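Local coordinates for protein inactive dihydroorotase-like domain (Chaetomium thermophilum, PDB 5NNL) that adopts the alpha/beta-barrel fold of the amidohydrolase superfamily but, as its name indicates, lacks the enzymatic activity of its relatives, at residues Arg149-Ser154 with Lys171-Thr176; Leu164-Lys169 with Trp207-Ile212. All blocks are in the same frame, centred on the assembly; numbering follows the deposited sequence.

Contact 1 of 2, residues Arg149-Ser154 with Lys171-Thr176; sequences RRIHVS and KGLKVT
His152 and Thr176 meet through their side chains, which cross at about a right angle on one face of a pair of parallel strands. OG1 of Thr176 lies at the imidazole edge, in the ring plane, 2.6 Å from ND1 of His152; the hydrogen bond is nearly straight (167°), though either atom could be the donor. Thr176 presents OG1 between its backbone N and carbonyl carbon (chi1 63°), and a water joins this hydroxyl to O of Ile151, weakly on the carbonyl side. The second ring nitrogen, NE2, bonds to OD1 of Asp178, so the imidazole is gripped at both nitrogens and its rotation is fixed. The backbones pair in parallel register, Ile151 with Val175 and His152 with Thr176. N of Ile151 reaches O of Lys174 at 2.9 Å, and O of Ile151 accepts N of Thr176. One step on, N of Val153 bonds to O of Thr176 at 2.8 Å. This is the strand pairing of a beta-alpha-beta unit, strands 151-153 and 175-180 linked by helix 159-170, as in the barrels of this family. On the opposite face, CG2 of Ile151 packs on CB of Val175 at 3.9 Å, the two side chains meeting obliquely, and Leu141 of helix 134-146 touches both. One residue earlier on each segment, the Arg150 and Lys174 chains cross at about a right angle, CG to CD 4.2 Å.

Contact 2 of 2, residues Leu164-Lys169 with Trp207-Ile212; sequences LITLGK and WEHLPI
Ile212 and His209 bring the loop between helix 200-207 and strand 215-217 against Ile165, Thr166 and Lys169 of helix 159-170, in a small surface contact that buries 226 Å² on the outer, helical layer of the barrel. Ile212 supplies most of the loop's share. Its CG1 comes to 3.4 Å from OG1 of Thr166, the two side chains crossing at about a right angle, while its CG2 touches CG2 of Ile165 at 4.0 Å, those side chains running antiparallel alongside each other. Thr166 turns OG1 anti to its carbonyl carbon (chi1 -59°), where the hydroxyl bonds to O of Ile162 one helical turn earlier. The same oxygen lies 3.3 Å from CD2 of His209, obliquely to the imidazole; this is a close contact to a ring carbon and is not counted as a hydrogen bond, and ND1 of His209 bonds separately to O of Ala205. A type I turn from Trp207 to Leu210 and a bond from N of Ile212 to O of His209 shape the loop that carries both residues. Lys169 passes Ile212 in the antiparallel sense, its chain extended beyond CG and CD 4.1 Å from CG2 of Ile212. Its NZ reaches O of Ile212 at 2.6 Å, a hydrogen bond in which NZ sits 27° off the plane of the carbonyl. The ammonium also forms a salt bridge with Asp214, two residues further along the loop. One charged group thus ties a backbone carbonyl and a carboxylate of the same loop to the helix, and the nearby carboxylate would be expected to stabilise its positive charge.

How the contacts relate
Contacts 1 and 2, with centres 11 Å apart, share a single piece of chain: the helix that carries 164-169 connects the two strands paired in contact 1, and their segments alternate along the sequence. The helix closes in a Schellman motif, Gly172 at positive phi, with N of Leu173 3.0 Å from O of Gly168, a probable hydrogen bond. Two further touches join the layers: CE of Lys169 packs 3.3 Å from O of Val175, and CD1 of Ile165 lies 4.2 Å from CG1 of Val153. Asp214 gives a second connection besides the helix, since it touches Thr176 of contact 1 and pairs with Lys169 of contact 2.

Contact 1 of 2, residues Arg149-Ser154 with Lys171-Thr176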
loop_
_atom_site.group_PDB
_atom_site.type_symbol
_atom_site.label_atom_id
_atom_site.label_comp_id
_atom_site.label_asym_id
_atom_site.label_seq_id
_atom_site.Cartn_x
_atom_site.Cartn_y
_atom_site.Cartn_z
ATOM N N ARG A 149 2.071 -21.310 -6.461
ATOM C CA ARG A 149 2.045 -20.468 -5.275
ATOM C C ARG A 149 1.371 -19.144 -5.624
ATOM O O ARG A 149 0.977 -18.903 -6.769
ATOM C CB ARG A 149 3.459 -20.258 -4.714
ATOM C CG ARG A 149 4.432 -19.519 -5.633
ATOM C CD ARG A 149 5.332 -18.611 -4.820
ATOM N NE ARG A 149 4.538 -17.629 -4.083
ATOM C CZ ARG A 149 4.829 -17.167 -2.869
ATOM N NH1 ARG A 149 5.907 -17.590 -2.221
ATOM N NH2 ARG A 149 4.027 -16.279 -2.295
ATOM N N ARG A 150 1.242 -18.281 -4.621
ATOM C CA ARG A 150 0.500 -17.036 -4.750
ATOM C C ARG A 150 1.405 -15.914 -5.242
ATOM O O ARG A 150 2.611 -15.904 -4.989
ATOM C CB ARG A 150 -0.123 -16.638 -3.409
ATOM C CG ARG A 150 -0.978 -17.720 -2.767
ATOM C CD ARG A 150 -1.534 -17.271 -1.420
ATOM N NE ARG A 150 -2.494 -16.173 -1.555
ATOM C CZ ARG A 150 -3.748 -16.179 -1.102
ATOM N NH1 ARG A 150 -4.244 -17.224 -0.450
ATOM N NH2 ARG A 150 -4.517 -15.117 -1.298
ATOM N N ILE A 151 0.802 -14.961 -5.951
ATOM C CA ILE A 151 1.482 -13.744 -6.380
ATOM C C ILE A 151 0.506 -12.583 -6.263
ATOM O O ILE A 151 -0.674 -12.714 -6.604
ATOM C CB ILE A 151 2.017 -13.863 -7.824
ATOM C CG1 ILE A 151 2.795 -12.607 -8.224
ATOM C CG2 ILE A 151 0.881 -14.100 -8.794
ATOM C CD1 ILE A 151 4.116 -12.443 -7.506
ATOM N N HIS A 152 1.000 -11.443 -5.783
ATOM C CA HIS A 152 0.202 -10.232 -5.649
ATOM C C HIS A 152 0.819 -9.128 -6.494
ATOM O O HIS A 152 2.022 -8.867 -6.399
ATOM C CB HIS A 152 0.112 -9.774 -4.191
ATOM C CG HIS A 152 -0.755 -8.568 -3.996
ATOM N ND1 HIS A 152 -2.128 -8.648 -3.905
ATOM C CD2 HIS A 152 -0.447 -7.254 -3.895
ATOM C CE1 HIS A 152 -2.627 -7.436 -3.743
ATOM N NE2 HIS A 152 -1.628 -6.572 -3.733
ATOM N N VAL A 153 -0.010 -8.479 -7.308
ATOM C CA VAL A 153 0.427 -7.431 -8.223
ATOM C C VAL A 153 -0.052 -6.093 -7.682
ATOM O O VAL A 153 -1.247 -5.913 -7.422
ATOM C CB VAL A 153 -0.105 -7.668 -9.646
ATOM C CG1 VAL A 153 0.430 -6.609 -10.599
ATOM C CG2 VAL A 153 0.270 -9.059 -10.131
ATOM N N SER A 154 0.869 -5.149 -7.545
ATOM C CA SER A 154 0.601 -3.897 -6.858
ATOM C C SER A 154 0.545 -2.731 -7.836
ATOM O O SER A 154 1.183 -2.743 -8.892
ATOM C CB SER A 154 1.670 -3.627 -5.798
ATOM O OG SER A 154 1.274 -2.575 -4.935
ATOM N N LYS A 171 -8.564 -18.803 -14.930
ATOM C CA LYS A 171 -7.931 -20.102 -15.115
ATOM C C LYS A 171 -7.343 -20.656 -13.823
ATOM O O LYS A 171 -6.543 -21.596 -13.873
ATOM C CB LYS A 171 -6.841 -20.012 -16.187
ATOM C CG LYS A 171 -7.339 -19.572 -17.565
ATOM C CD LYS A 171 -8.366 -20.544 -18.141
ATOM C CE LYS A 171 -8.856 -20.103 -19.514
ATOM N NZ LYS A 171 -9.744 -21.121 -20.143
ATOM N N GLY A 172 -7.714 -20.093 -12.677
ATOM C CA GLY A 172 -7.306 -20.616 -11.390
ATOM C C GLY A 172 -5.931 -20.199 -10.917
ATOM O O GLY A 172 -5.492 -20.666 -9.859
ATOM N N LEU A 173 -5.235 -19.345 -11.661
ATOM C CA LEU A 173 -3.934 -18.858 -11.221
ATOM C C LEU A 173 -4.085 -18.074 -9.921
ATOM O O LEU A 173 -4.978 -17.234 -9.788
ATOM C CB LEU A 173 -3.322 -17.990 -12.319
ATOM C CG LEU A 173 -1.809 -17.783 -12.305
ATOM C CD1 LEU A 173 -1.308 -17.577 -13.722
ATOM C CD2 LEU A 173 -1.446 -16.599 -11.447
ATOM N N LYS A 174 -3.209 -18.349 -8.952
ATOM C CA LYS A 174 -3.327 -17.754 -7.618
ATOM C C LYS A 174 -2.748 -16.338 -7.627
ATOM O O LYS A 174 -1.679 -16.060 -7.077
ATOM C CB LYS A 174 -2.623 -18.614 -6.577
ATOM C CG LYS A 174 -3.075 -20.064 -6.519
ATOM C CD LYS A 174 -2.773 -20.657 -5.145
ATOM C CE LYS A 174 -2.398 -22.127 -5.212
ATOM N NZ LYS A 174 -3.366 -22.928 -6.007
ATOM N N VAL A 175 -3.481 -15.423 -8.255
ATOM C CA VAL A 175 -3.047 -14.035 -8.366
ATOM C C VAL A 175 -4.078 -13.128 -7.711
ATOM O O VAL A 175 -5.289 -13.343 -7.838
ATOM C CB VAL A 175 -2.799 -13.626 -9.836
ATOM C CG1 VAL A 175 -4.023 -13.851 -10.676
ATOM C CG2 VAL A 175 -2.341 -12.175 -9.923
ATOM N N THR A 176 -3.586 -12.119 -6.996
ATOM C CA THR A 176 -4.397 -11.023 -6.489
ATOM C C THR A 176 -3.718 -9.718 -6.878
ATOM O O THR A 176 -2.572 -9.709 -7.331
ATOM C CB THR A 176 -4.582 -11.102 -4.965
ATOM O OG1 THR A 176 -3.312 -10.973 -4.314
ATOM C CG2 THR A 176 -5.219 -12.425 -4.567
HETATM O O HOH W 1 -0.791 -19.557 -9.138
HETATM O O HOH W 2 -1.993 -13.660 -3.956
#

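Contact 2 of 2, residues Leu164-Lys169 with Trp207-Ile212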
loop_
_atom_site.group_PDB
_atom_site.type_symbol
_atom_site.label_atom_id
_atom_site.label_comp_id
_atom_site.label_asym_id
_atom_site.label_seq_id
_atom_site.Cartn_x
_atom_site.Cartn_y
_atom_site.Cartn_z
ATOM N N LEU A 164 -5.155 -8.917 -18.220
ATOM C CA LEU A 164 -4.330 -10.113 -18.086
ATOM C C LEU A 164 -4.534 -10.761 -16.724
ATOM O O LEU A 164 -4.587 -11.991 -16.616
ATOM C CB LEU A 164 -2.857 -9.760 -18.304
ATOM C CG LEU A 164 -1.851 -10.898 -18.102
ATOM C CD1 LEU A 164 -2.082 -12.025 -19.098
ATOM C CD2 LEU A 164 -0.432 -10.369 -18.207
ATOM N N ILE A 165 -4.661 -9.950 -15.673
ATOM C CA ILE A 165 -4.924 -10.493 -14.345
ATOM C C ILE A 165 -6.289 -11.169 -14.314
ATOM O O ILE A 165 -6.447 -12.250 -13.735
ATOM C CB ILE A 165 -4.799 -9.379 -13.288
ATOM C CG1 ILE A 165 -3.332 -8.966 -13.139
ATOM C CG2 ILE A 165 -5.348 -9.829 -11.934
ATOM C CD1 ILE A 165 -3.132 -7.597 -12.528
ATOM N N THR A 166 -7.291 -10.554 -14.948
ATOM C CA THR A 166 -8.605 -11.180 -15.063
ATOM C C THR A 166 -8.492 -12.566 -15.688
ATOM O O THR A 166 -9.082 -13.535 -15.198
ATOM C CB THR A 166 -9.536 -10.299 -15.900
ATOM O OG1 THR A 166 -9.672 -9.012 -15.283
ATOM C CG2 THR A 166 -10.910 -10.943 -16.045
ATOM N N LEU A 167 -7.737 -12.674 -16.784
ATOM C CA LEU A 167 -7.589 -13.962 -17.453
ATOM C C LEU A 167 -6.896 -14.973 -16.550
ATOM O O LEU A 167 -7.316 -16.133 -16.466
ATOM C CB LEU A 167 -6.816 -13.783 -18.761
ATOM C CG LEU A 167 -6.666 -15.026 -19.642
ATOM C CD1 LEU A 167 -8.015 -15.524 -20.119
ATOM C CD2 LEU A 167 -5.755 -14.730 -20.826
ATOM N N GLY A 168 -5.832 -14.556 -15.863
ATOM C CA GLY A 168 -5.176 -15.456 -14.932
ATOM C C GLY A 168 -6.124 -15.966 -13.863
ATOM O O GLY A 168 -6.120 -17.154 -13.530
ATOM N N LYS A 169 -6.958 -15.076 -13.321
ATOM C CA LYS A 169 -7.880 -15.481 -12.268
ATOM C C LYS A 169 -8.864 -16.530 -12.768
ATOM O O LYS A 169 -9.147 -17.509 -12.067
ATOM C CB LYS A 169 -8.624 -14.261 -11.725
ATOM C CG LYS A 169 -7.777 -13.364 -10.843
ATOM C CD LYS A 169 -8.633 -12.352 -10.099
ATOM C CE LYS A 169 -7.815 -11.595 -9.070
ATOM N NZ LYS A 169 -8.663 -10.816 -8.136
ATOM N N TRP A 207 -12.247 0.973 -13.106
ATOM C CA TRP A 207 -13.574 1.029 -12.501
ATOM C C TRP A 207 -14.450 -0.127 -12.957
ATOM O O TRP A 207 -15.300 -0.602 -12.193
ATOM C CB TRP A 207 -14.238 2.365 -12.826
ATOM C CG TRP A 207 -13.768 3.468 -11.931
ATOM C CD1 TRP A 207 -12.807 4.398 -12.202
ATOM C CD2 TRP A 207 -14.232 3.744 -10.605
ATOM N NE1 TRP A 207 -12.646 5.239 -11.124
ATOM C CE2 TRP A 207 -13.510 4.857 -10.131
ATOM C CE3 TRP A 207 -15.191 3.158 -9.776
ATOM C CZ2 TRP A 207 -13.718 5.397 -8.861
ATOM C CZ3 TRP A 207 -15.396 3.693 -8.517
ATOM C CH2 TRP A 207 -14.664 4.801 -8.072
ATOM N N GLU A 208 -14.250 -0.607 -14.182
ATOM C CA GLU A 208 -15.039 -1.713 -14.706
ATOM C C GLU A 208 -14.512 -3.076 -14.284
ATOM O O GLU A 208 -15.131 -4.089 -14.629
ATOM C CB GLU A 208 -15.087 -1.635 -16.232
ATOM C CG GLU A 208 -15.845 -0.433 -16.755
ATOM C CD GLU A 208 -15.780 -0.332 -18.261
ATOM O OE1 GLU A 208 -15.096 -1.178 -18.876
ATOM O OE2 GLU A 208 -16.408 0.587 -18.827
ATOM N N HIS A 209 -13.390 -3.132 -13.563
ATOM C CA HIS A 209 -12.845 -4.395 -13.076
ATOM C C HIS A 209 -12.754 -4.440 -11.555
ATOM O O HIS A 209 -11.961 -5.212 -11.007
ATOM C CB HIS A 209 -11.470 -4.658 -13.693
ATOM C CG HIS A 209 -11.527 -5.060 -15.133
ATOM N ND1 HIS A 209 -11.699 -4.151 -16.153
ATOM C CD2 HIS A 209 -11.454 -6.278 -15.722
ATOM C CE1 HIS A 209 -11.719 -4.789 -17.310
ATOM N NE2 HIS A 209 -11.573 -6.081 -17.076
ATOM N N LEU A 210 -13.549 -3.636 -10.858
ATOM C CA LEU A 210 -13.530 -3.651 -9.399
ATOM C C LEU A 210 -13.666 -5.046 -8.794
ATOM O O LEU A 210 -13.005 -5.310 -7.779
ATOM C CB LEU A 210 -14.628 -2.724 -8.860
ATOM C CG LEU A 210 -14.401 -1.231 -9.101
ATOM C CD1 LEU A 210 -15.627 -0.432 -8.669
ATOM C CD2 LEU A 210 -13.174 -0.735 -8.377
ATOM N N PRO A 211 -14.488 -5.957 -9.325
ATOM C CA PRO A 211 -14.486 -7.331 -8.787
ATOM C C PRO A 211 -13.129 -8.003 -8.871
ATOM O O PRO A 211 -12.805 -8.848 -8.026
ATOM C CB PRO A 211 -15.526 -8.049 -9.661
ATOM C CG PRO A 211 -16.415 -6.961 -10.153
ATOM C CD PRO A 211 -15.529 -5.770 -10.346
ATOM N N ILE A 212 -12.322 -7.644 -9.870
ATOM C CA ILE A 212 -11.006 -8.247 -10.049
ATOM C C ILE A 212 -9.993 -7.650 -9.085
ATOM O O ILE A 212 -9.010 -8.306 -8.728
ATOM C CB ILE A 212 -10.551 -8.070 -11.510
ATOM C CG1 ILE A 212 -11.558 -8.712 -12.471
ATOM C CG2 ILE A 212 -9.134 -8.618 -11.728
ATOM C CD1 ILE A 212 -11.981 -10.123 -12.110
#